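Side-chain contacts in cellulosomal scaffoldin (PDB 1TYJ), which probably binds a type-II dockerin through this cohesin module and so helps assemble the cellulosome of Bacteroides cellulosolvens: residues K26-S31 and N152-S157; A97-G102 and D148-M153; F131-G134 and N139-D142. All coordinates share one frame; numbering follows the deposited sequence.

In the fold
The three contacts illustrate how loops at the margin of a beta sandwich are tied down one after another. Contacts 1 and 2 have centres about 11 Å apart and share Asn-152 and Met-153; they are also coupled through Tyr-98 OH, which lies 2.6 Å from Phe-30 O, probably hydrogen-bonded. Contact 3 closes the base of an earlier excursion of the chain, its centre about 15 Å from that of contact 1 and 23 Å from that of contact 2. Met-153 CE reaches Asn-139 CB at 3.3 Å, and Val-141 CG2 packs near the backbone of residues 152-157. Two ethanediol molecules, probably from the crystallisation liquor, sit at contact 1.

Contact 1. Residues K26-S31 and N152-S157; sequences KITNFS and NMYSSS. With EDO (1,2-ethanediol), chain B; EDO (1,2-ethanediol), chain C.
Tyr-154 reaches across to Thr-28 and Ile-27 and joins them by one polar bond and one patch of apolar packing. The polar bond is a short one, 2.6 Å from Tyr-154 OH to Thr-28 O. The carbonyl oxygen sits at the edge of the phenol ring, near its plane, while the hydroxyl meets the carbonyl at a C=O...donor angle of 123° and tilted 25° out of the carbonyl plane. Tyr-154 CG stands opposite its own carbonyl carbon (chi1 -73°), a torsion that carries the ring over to the turn.

Apolar contact comes from the branch methyl of Ile-27, whose CG2 approaches Tyr-154 CE1 obliquely at 3.6 Å as the two side chains, pointing opposite ways, pass one another. A phenylalanine here would probably leave Thr-28 O without its mate and tie the loop less firmly to the turn.

Two ethanediol molecules, probably from the crystallisation liquor, add further contacts. The chain B molecule lies over one face of the Tyr-154 ring, its C1 4.0 Å above the plane, and its O2 accepts from Thr-28 N at 3.1 Å in a nearly straight bond. Thr-28 OG1 and O2 of the chain C molecule are hydrogen-bonded at 2.9 Å.

The Ile-27 to Phe-30 stretch is a type II turn between strands 17-25 and 30-38. Ile-27 also packs on Leu-146 of strand 144-148, and Tyr-154 shares a backbone bond with that residue, so the contact pins the loop leaving this strand to the turn.

Contact 2. Residues A97-G102 and D148-M153; sequences AYRASG and DWDGNM
Trp-149 lies against both Tyr-98 and Arg-99, and two different surfaces of its indole are used. Its edge is turned to Tyr-98: CE3 stands over the centre of the phenol ring, 3.5 Å above its plane, in a T-shaped stack with the planes at 81° to one another. One indole face takes the aliphatic part of Arg-99, whose CG sits 3.5 Å from the centroid of the five-membered ring in a CH-pi contact. Beyond CG the arginine bends at chi3 (-55°), which brings NH1 to Trp-149 O at 2.9 Å. This bond is in the plane of both the guanidinium and the carbonyl. Trp-149 CG is lodged between its own N and carbonyl carbon, keeping ring and carbonyl close enough for one arginine to engage both. Asp-150 OD1 touches Arg-99 CD at 3.4 Å; towards Arg-99 NE, 4.1 Å off and with OD1 well out of the guanidinium plane, it probably offers only charge attraction.

In the next shell Asp-148 shapes the type I turn that presents the indole. Its OD1 accepts from Asp-150 N, making an Asx turn, and from Asn-152 N at the other face of the carboxylate; OD2 uses its syn lone pair for Asn-152 ND2, 2.9 Å away. On the helix side Ser-101 OG donates to Tyr-98 O at 2.7 Å, while Tyr-98 OH is bonded to Phe-30 O and Glu-105 N.

Helix 95-100, in the connection between strands 85-92 and 108-117, is probably the alpha helix that distinguishes type-II cohesins. Through Trp-149 it is clasped to the turn that follows strand 144-148.

Contact 3. Residues F131-G134 and N139-D142; sequences FENG and NAVD
Residues 131-134 and 139-142 close the base of a loop, probably a beta-flap, between strands 126-131 and 144-148. The backbones are closest at Glu-132 and Asp-142, whose CA atoms are 5.1 Å apart, yet the approach is made by packing alone. Asp-142 O points in at the root of the Phe-131 side chain and lies 3.1 Å from CB. It also stands 3.3 Å from Phe-131 O, and since both atoms are acceptors they cannot bond to each other. Asp-142 itself has a left-handed backbone (phi 48°, psi 50°) as the chain turns back towards strand 144-148.

Further from the root, the side chain of Asn-133 leans across the base of the loop, its amide end lying against Ala-140 CB and the backbone leading into Asp-142. The Ala-140 methyl is aimed at residues 131-134 and also touches Met-145.

Phe-131 starts towards Asp-142 but its ring then leads away, with CG opposite the carbonyl carbon (chi1 -68°), to meet Phe-35 edge-to-face and pack on Ile-37. Glu-132 points its CB away from residues 139-142, and its OE2 is hydrogen-bonded to Thr-130 OG1.

Both flanking strands pair antiparallel with strand 30-38, Glu-132 bonding to Asn-36. A loop that interrupts the run of pairing along one strand in this way is consistent with a flap of the kind found in the beta sandwich of type-II cohesins.

Contact 1. Residues K26-S31 and N152-S157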
loop_
_atom_site.group_PDB
_atom_site.type_symbol
_atom_site.label_atom_id
_atom_site.label_comp_id
_atom_site.label_asym_id
_atom_site.label_seq_id
_atom_site.Cartn_x
_atom_site.Cartn_y
_atom_site.Cartn_z
ATOM N N LYS A 26 13.792 -1.866 6.772
ATOM C CA LYS A 26 14.707 -1.039 7.566
ATOM C C LYS A 26 14.022 0.257 8.036
ATOM O O LYS A 26 14.637 1.325 8.083
ATOM C CB LYS A 26 16.011 -0.727 6.802
ATOM C CG LYS A 26 16.830 -1.954 6.421
ATOM C CD LYS A 26 18.080 -1.547 5.653
ATOM C CE LYS A 26 18.870 -2.766 5.239
ATOM N NZ LYS A 26 20.058 -2.347 4.393
ATOM N N ILE A 27 12.743 0.153 8.391
ATOM C CA ILE A 27 12.037 1.299 8.965
ATOM C C ILE A 27 12.027 1.083 10.462
ATOM O O ILE A 27 11.233 0.271 11.009
ATOM C CB ILE A 27 10.621 1.434 8.379
ATOM C CG1 ILE A 27 10.674 1.589 6.833
ATOM C CG2 ILE A 27 9.872 2.629 9.043
ATOM C CD1 ILE A 27 11.479 2.742 6.280
ATOM N N THR A 28 12.956 1.750 11.155
ATOM C CA THR A 28 13.140 1.475 12.566
ATOM C C THR A 28 11.880 1.665 13.427
ATOM O O THR A 28 11.209 2.705 13.339
ATOM C CB THR A 28 14.313 2.286 13.116
ATOM O OG1 THR A 28 15.487 1.911 12.375
ATOM C CG2 THR A 28 14.529 1.998 14.621
ATOM N N ASN A 29 11.541 0.665 14.253
ATOM C CA ASN A 29 10.442 0.775 15.232
ATOM C C ASN A 29 9.126 1.195 14.566
ATOM O O ASN A 29 8.325 1.943 15.138
ATOM C CB ASN A 29 10.789 1.742 16.379
ATOM C CG ASN A 29 12.023 1.329 17.146
ATOM O OD1 ASN A 29 12.714 2.181 17.747
ATOM N ND2 ASN A 29 12.297 0.019 17.172
ATOM N N PHE A 30 8.923 0.674 13.350
ATOM C CA PHE A 30 7.741 0.976 12.536
ATOM C C PHE A 30 6.414 0.759 13.271
ATOM O O PHE A 30 6.107 -0.361 13.755
ATOM C CB PHE A 30 7.795 0.063 11.297
ATOM C CG PHE A 30 6.613 0.188 10.390
ATOM C CD1 PHE A 30 5.771 -0.904 10.180
ATOM C CD2 PHE A 30 6.353 1.400 9.715
ATOM C CE1 PHE A 30 4.672 -0.822 9.277
ATOM C CE2 PHE A 30 5.254 1.504 8.836
ATOM C CZ PHE A 30 4.398 0.364 8.625
ATOM N N SER A 31 5.562 1.791 13.250
ATOM C CA SER A 31 4.274 1.709 13.966
ATOM C C SER A 31 3.045 2.000 13.088
ATOM O O SER A 31 1.904 1.876 13.564
ATOM C CB SER A 31 4.233 2.684 15.167
ATOM O OG SER A 31 4.089 4.004 14.618
ATOM N N ASN A 152 7.249 9.543 16.097
ATOM C CA ASN A 152 8.004 10.307 15.108
ATOM C C ASN A 152 7.554 10.003 13.710
ATOM O O ASN A 152 7.228 8.841 13.403
ATOM C CB ASN A 152 9.503 10.021 15.180
ATOM C CG ASN A 152 10.105 10.397 16.528
ATOM O OD1 ASN A 152 10.059 11.562 16.936
ATOM N ND2 ASN A 152 10.714 9.426 17.196
ATOM N N MET A 153 7.541 11.023 12.858
ATOM C CA MET A 153 7.282 10.816 11.436
ATOM C C MET A 153 8.599 10.842 10.650
ATOM O O MET A 153 9.392 11.809 10.753
ATOM C CB MET A 153 6.345 11.918 10.920
ATOM C CG MET A 153 5.893 11.719 9.476
ATOM S SD MET A 153 4.642 12.970 9.046
ATOM C CE MET A 153 5.713 14.322 8.724
ATOM N N TYR A 154 8.865 9.814 9.845
ATOM C CA TYR A 154 10.096 9.797 9.055
ATOM C C TYR A 154 10.126 10.834 7.912
ATOM O O TYR A 154 9.099 11.070 7.273
ATOM C CB TYR A 154 10.373 8.376 8.532
ATOM C CG TYR A 154 10.838 7.475 9.632
ATOM C CD1 TYR A 154 10.075 6.374 10.025
ATOM C CD2 TYR A 154 12.056 7.725 10.288
ATOM C CE1 TYR A 154 10.523 5.543 11.051
ATOM C CE2 TYR A 154 12.501 6.910 11.305
ATOM C CZ TYR A 154 11.763 5.811 11.676
ATOM O OH TYR A 154 12.263 5.051 12.707
ATOM N N SER A 155 11.305 11.423 7.647
ATOM C CA SER A 155 11.465 12.362 6.510
ATOM C C SER A 155 12.015 11.688 5.247
ATOM O O SER A 155 12.422 10.503 5.280
ATOM C CB SER A 155 12.435 13.485 6.878
ATOM O OG SER A 155 13.715 12.930 6.987
ATOM N N SER A 156 12.079 12.464 4.158
ATOM C CA SER A 156 12.568 11.973 2.866
ATOM C C SER A 156 14.043 11.617 2.900
ATOM O O SER A 156 14.542 10.916 2.015
ATOM C CB SER A 156 12.329 13.005 1.782
ATOM O OG SER A 156 13.091 14.159 2.092
ATOM N N SER A 157 14.747 12.099 3.918
ATOM C CA SER A 157 16.143 11.767 4.030
ATOM C C SER A 157 16.346 10.449 4.778
ATOM O O SER A 157 17.435 9.881 4.752
ATOM C CB SER A 157 16.899 12.921 4.683
ATOM O OG SER A 157 16.602 12.995 6.053
HETATM C C1 EDO B . 13.903 4.895 8.087
HETATM O O1 EDO B . 14.431 3.756 7.403
HETATM C C2 EDO B . 14.809 5.145 9.277
HETATM O O2 EDO B . 14.776 3.962 10.089
HETATM C C1 EDO C . 15.765 -1.885 12.057
HETATM O O1 EDO C . 15.969 -0.956 13.130
HETATM C C2 EDO C . 16.564 -1.466 10.825
HETATM O O2 EDO C . 16.236 -0.110 10.473
#

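Contact 2. Residues A97-G102 and D148-M153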
loop_
_atom_site.group_PDB
_atom_site.type_symbol
_atom_site.label_atom_id
_atom_site.label_comp_id
_atom_site.label_asym_id
_atom_site.label_seq_id
_atom_site.Cartn_x
_atom_site.Cartn_y
_atom_site.Cartn_z
ATOM N N ALA A 97 1.925 -0.004 24.627
ATOM C CA ALA A 97 1.888 -1.482 24.683
ATOM C C ALA A 97 2.844 -2.087 23.660
ATOM O O ALA A 97 3.527 -3.091 23.923
ATOM C CB ALA A 97 0.486 -2.011 24.487
ATOM N N TYR A 98 2.905 -1.467 22.491
ATOM C CA TYR A 98 3.819 -1.859 21.421
ATOM C C TYR A 98 5.276 -1.764 21.895
ATOM O O TYR A 98 6.048 -2.712 21.753
ATOM C CB TYR A 98 3.543 -0.997 20.170
ATOM C CG TYR A 98 4.414 -1.286 18.952
ATOM C CD1 TYR A 98 4.966 -2.587 18.730
ATOM C CD2 TYR A 98 4.676 -0.273 18.013
ATOM C CE1 TYR A 98 5.771 -2.835 17.647
ATOM C CE2 TYR A 98 5.444 -0.510 16.907
ATOM C CZ TYR A 98 5.989 -1.819 16.721
ATOM O OH TYR A 98 6.786 -2.010 15.625
ATOM N N ARG A 99 5.637 -0.654 22.520
ATOM C CA ARG A 99 7.001 -0.457 22.979
ATOM C C ARG A 99 7.328 -1.504 24.027
ATOM O O ARG A 99 8.453 -2.006 24.059
ATOM C CB ARG A 99 7.212 0.941 23.566
ATOM C CG ARG A 99 7.263 2.038 22.520
ATOM C CD ARG A 99 7.665 3.413 23.067
ATOM N NE ARG A 99 6.821 3.882 24.180
ATOM C CZ ARG A 99 5.764 4.712 24.057
ATOM N NH1 ARG A 99 5.408 5.178 22.866
ATOM N NH2 ARG A 99 5.056 5.082 25.132
ATOM N N ALA A 100 6.344 -1.856 24.849
ATOM C CA ALA A 100 6.559 -2.802 25.956
ATOM C C ALA A 100 6.712 -4.262 25.473
ATOM O O ALA A 100 7.202 -5.130 26.216
ATOM C CB ALA A 100 5.439 -2.695 26.928
ATOM N N SER A 101 6.316 -4.529 24.235
ATOM C CA SER A 101 6.419 -5.875 23.647
ATOM C C SER A 101 7.848 -6.298 23.394
ATOM O O SER A 101 8.120 -7.510 23.326
ATOM C CB SER A 101 5.644 -5.958 22.309
ATOM O OG SER A 101 6.361 -5.311 21.257
ATOM N N GLY A 102 8.756 -5.342 23.238
ATOM C CA GLY A 102 10.123 -5.663 22.835
ATOM C C GLY A 102 10.281 -6.299 21.443
ATOM O O GLY A 102 11.334 -6.911 21.138
ATOM N N ASP A 148 7.149 5.906 13.631
ATOM C CA ASP A 148 7.792 4.958 14.560
ATOM C C ASP A 148 7.011 4.873 15.883
ATOM O O ASP A 148 5.979 5.557 16.063
ATOM C CB ASP A 148 9.281 5.287 14.753
ATOM C CG ASP A 148 9.513 6.460 15.732
ATOM O OD1 ASP A 148 8.513 6.976 16.328
ATOM O OD2 ASP A 148 10.706 6.848 15.888
ATOM N N TRP A 149 7.467 4.008 16.799
ATOM C CA TRP A 149 6.700 3.761 17.991
ATOM C C TRP A 149 6.798 4.811 19.086
ATOM O O TRP A 149 6.222 4.633 20.161
ATOM C CB TRP A 149 6.936 2.353 18.523
ATOM C CG TRP A 149 8.271 2.073 19.149
ATOM C CD1 TRP A 149 9.272 2.960 19.475
ATOM C CD2 TRP A 149 8.736 0.783 19.540
ATOM N NE1 TRP A 149 10.340 2.272 20.065
ATOM C CE2 TRP A 149 10.014 0.943 20.122
ATOM C CE3 TRP A 149 8.170 -0.495 19.487
ATOM C CZ2 TRP A 149 10.754 -0.147 20.627
ATOM C CZ3 TRP A 149 8.921 -1.583 19.994
ATOM C CH2 TRP A 149 10.194 -1.390 20.537
ATOM N N ASP A 150 7.504 5.903 18.791
ATOM C CA ASP A 150 7.508 7.081 19.685
ATOM C C ASP A 150 6.635 8.179 19.113
ATOM O O ASP A 150 6.515 9.255 19.715
ATOM C CB ASP A 150 8.935 7.592 19.917
ATOM C CG ASP A 150 9.783 6.577 20.723
ATOM O OD1 ASP A 150 9.279 6.039 21.737
ATOM O OD2 ASP A 150 10.931 6.278 20.308
ATOM N N GLY A 151 6.003 7.911 17.968
ATOM C CA GLY A 151 5.186 8.920 17.285
ATOM C C GLY A 151 6.001 9.899 16.465
ATOM O O GLY A 151 5.504 10.980 16.179
ATOM N N ASN A 152 7.249 9.543 16.097
ATOM C CA ASN A 152 8.004 10.307 15.108
ATOM C C ASN A 152 7.554 10.003 13.710
ATOM O O ASN A 152 7.228 8.841 13.403
ATOM C CB ASN A 152 9.503 10.021 15.180
ATOM C CG ASN A 152 10.105 10.397 16.528
ATOM O OD1 ASN A 152 10.059 11.562 16.936
ATOM N ND2 ASN A 152 10.714 9.426 17.196
ATOM N N MET A 153 7.541 11.023 12.858
ATOM C CA MET A 153 7.282 10.816 11.436
ATOM C C MET A 153 8.599 10.842 10.650
ATOM O O MET A 153 9.392 11.809 10.753
ATOM C CB MET A 153 6.345 11.918 10.920
ATOM C CG MET A 153 5.893 11.719 9.476
ATOM S SD MET A 153 4.642 12.970 9.046
ATOM C CE MET A 153 5.713 14.322 8.724
#

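Contact 3. Residues F131-G134 and N139-D142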
loop_
_atom_site.group_PDB
_atom_site.type_symbol
_atom_site.label_atom_id
_atom_site.label_comp_id
_atom_site.label_asym_id
_atom_site.label_seq_id
_atom_site.Cartn_x
_atom_site.Cartn_y
_atom_site.Cartn_z
ATOM N N PHE A 131 3.105 5.507 -6.206
ATOM C CA PHE A 131 2.874 6.238 -4.974
ATOM C C PHE A 131 3.047 7.734 -5.306
ATOM O O PHE A 131 4.112 8.141 -5.800
ATOM C CB PHE A 131 3.928 5.842 -3.940
ATOM C CG PHE A 131 3.808 4.419 -3.450
ATOM C CD1 PHE A 131 4.524 3.398 -4.067
ATOM C CD2 PHE A 131 3.048 4.120 -2.317
ATOM C CE1 PHE A 131 4.453 2.050 -3.589
ATOM C CE2 PHE A 131 2.963 2.790 -1.811
ATOM C CZ PHE A 131 3.663 1.751 -2.454
ATOM N N GLU A 132 2.039 8.558 -5.040
ATOM C CA GLU A 132 2.149 9.984 -5.389
ATOM C C GLU A 132 1.386 10.820 -4.391
ATOM O O GLU A 132 0.302 10.430 -3.977
ATOM C CB GLU A 132 1.512 10.235 -6.751
ATOM C CG GLU A 132 2.254 9.747 -7.959
ATOM C CD GLU A 132 1.541 10.162 -9.251
ATOM O OE1 GLU A 132 1.097 11.346 -9.331
ATOM O OE2 GLU A 132 1.418 9.305 -10.167
ATOM N N ASN A 133 1.939 11.987 -4.043
ATOM C CA ASN A 133 1.305 12.892 -3.099
ATOM C C ASN A 133 -0.087 13.205 -3.602
ATOM O O ASN A 133 -0.327 13.277 -4.822
ATOM C CB ASN A 133 2.126 14.184 -2.989
ATOM C CG ASN A 133 3.527 13.969 -2.349
ATOM O OD1 ASN A 133 4.476 14.711 -2.629
ATOM N ND2 ASN A 133 3.645 12.982 -1.488
ATOM N N GLY A 134 -1.024 13.395 -2.688
ATOM C CA GLY A 134 -2.342 13.852 -3.104
ATOM C C GLY A 134 -3.049 14.340 -1.879
ATOM O O GLY A 134 -2.523 15.185 -1.151
ATOM N N ASN A 139 3.757 16.831 4.455
ATOM C CA ASN A 139 5.104 16.322 4.663
ATOM C C ASN A 139 5.240 14.884 4.147
ATOM O O ASN A 139 6.164 14.183 4.579
ATOM C CB ASN A 139 5.524 16.307 6.148
ATOM C CG ASN A 139 5.053 17.519 6.939
ATOM O OD1 ASN A 139 5.664 18.578 6.871
ATOM N ND2 ASN A 139 3.992 17.343 7.749
ATOM N N ALA A 140 4.333 14.425 3.270
ATOM C CA ALA A 140 4.457 13.063 2.755
ATOM C C ALA A 140 5.741 12.911 1.957
ATOM O O ALA A 140 6.277 13.906 1.434
ATOM C CB ALA A 140 3.258 12.665 1.908
ATOM N N VAL A 141 6.227 11.686 1.863
ATOM C CA VAL A 141 7.359 11.358 1.012
ATOM C C VAL A 141 6.862 10.524 -0.152
ATOM O O VAL A 141 6.539 9.336 0.010
ATOM C CB VAL A 141 8.459 10.619 1.778
ATOM C CG1 VAL A 141 9.666 10.323 0.867
ATOM C CG2 VAL A 141 8.875 11.420 3.024
ATOM N N ASP A 142 6.767 11.146 -1.327
ATOM C CA ASP A 142 6.290 10.442 -2.533
ATOM C C ASP A 142 5.000 9.651 -2.246
ATOM O O ASP A 142 4.886 8.457 -2.587
ATOM C CB ASP A 142 7.386 9.534 -3.100
ATOM C CG ASP A 142 8.566 10.331 -3.667
ATOM O OD1 ASP A 142 8.418 11.572 -3.821
ATOM O OD2 ASP A 142 9.635 9.724 -3.908
#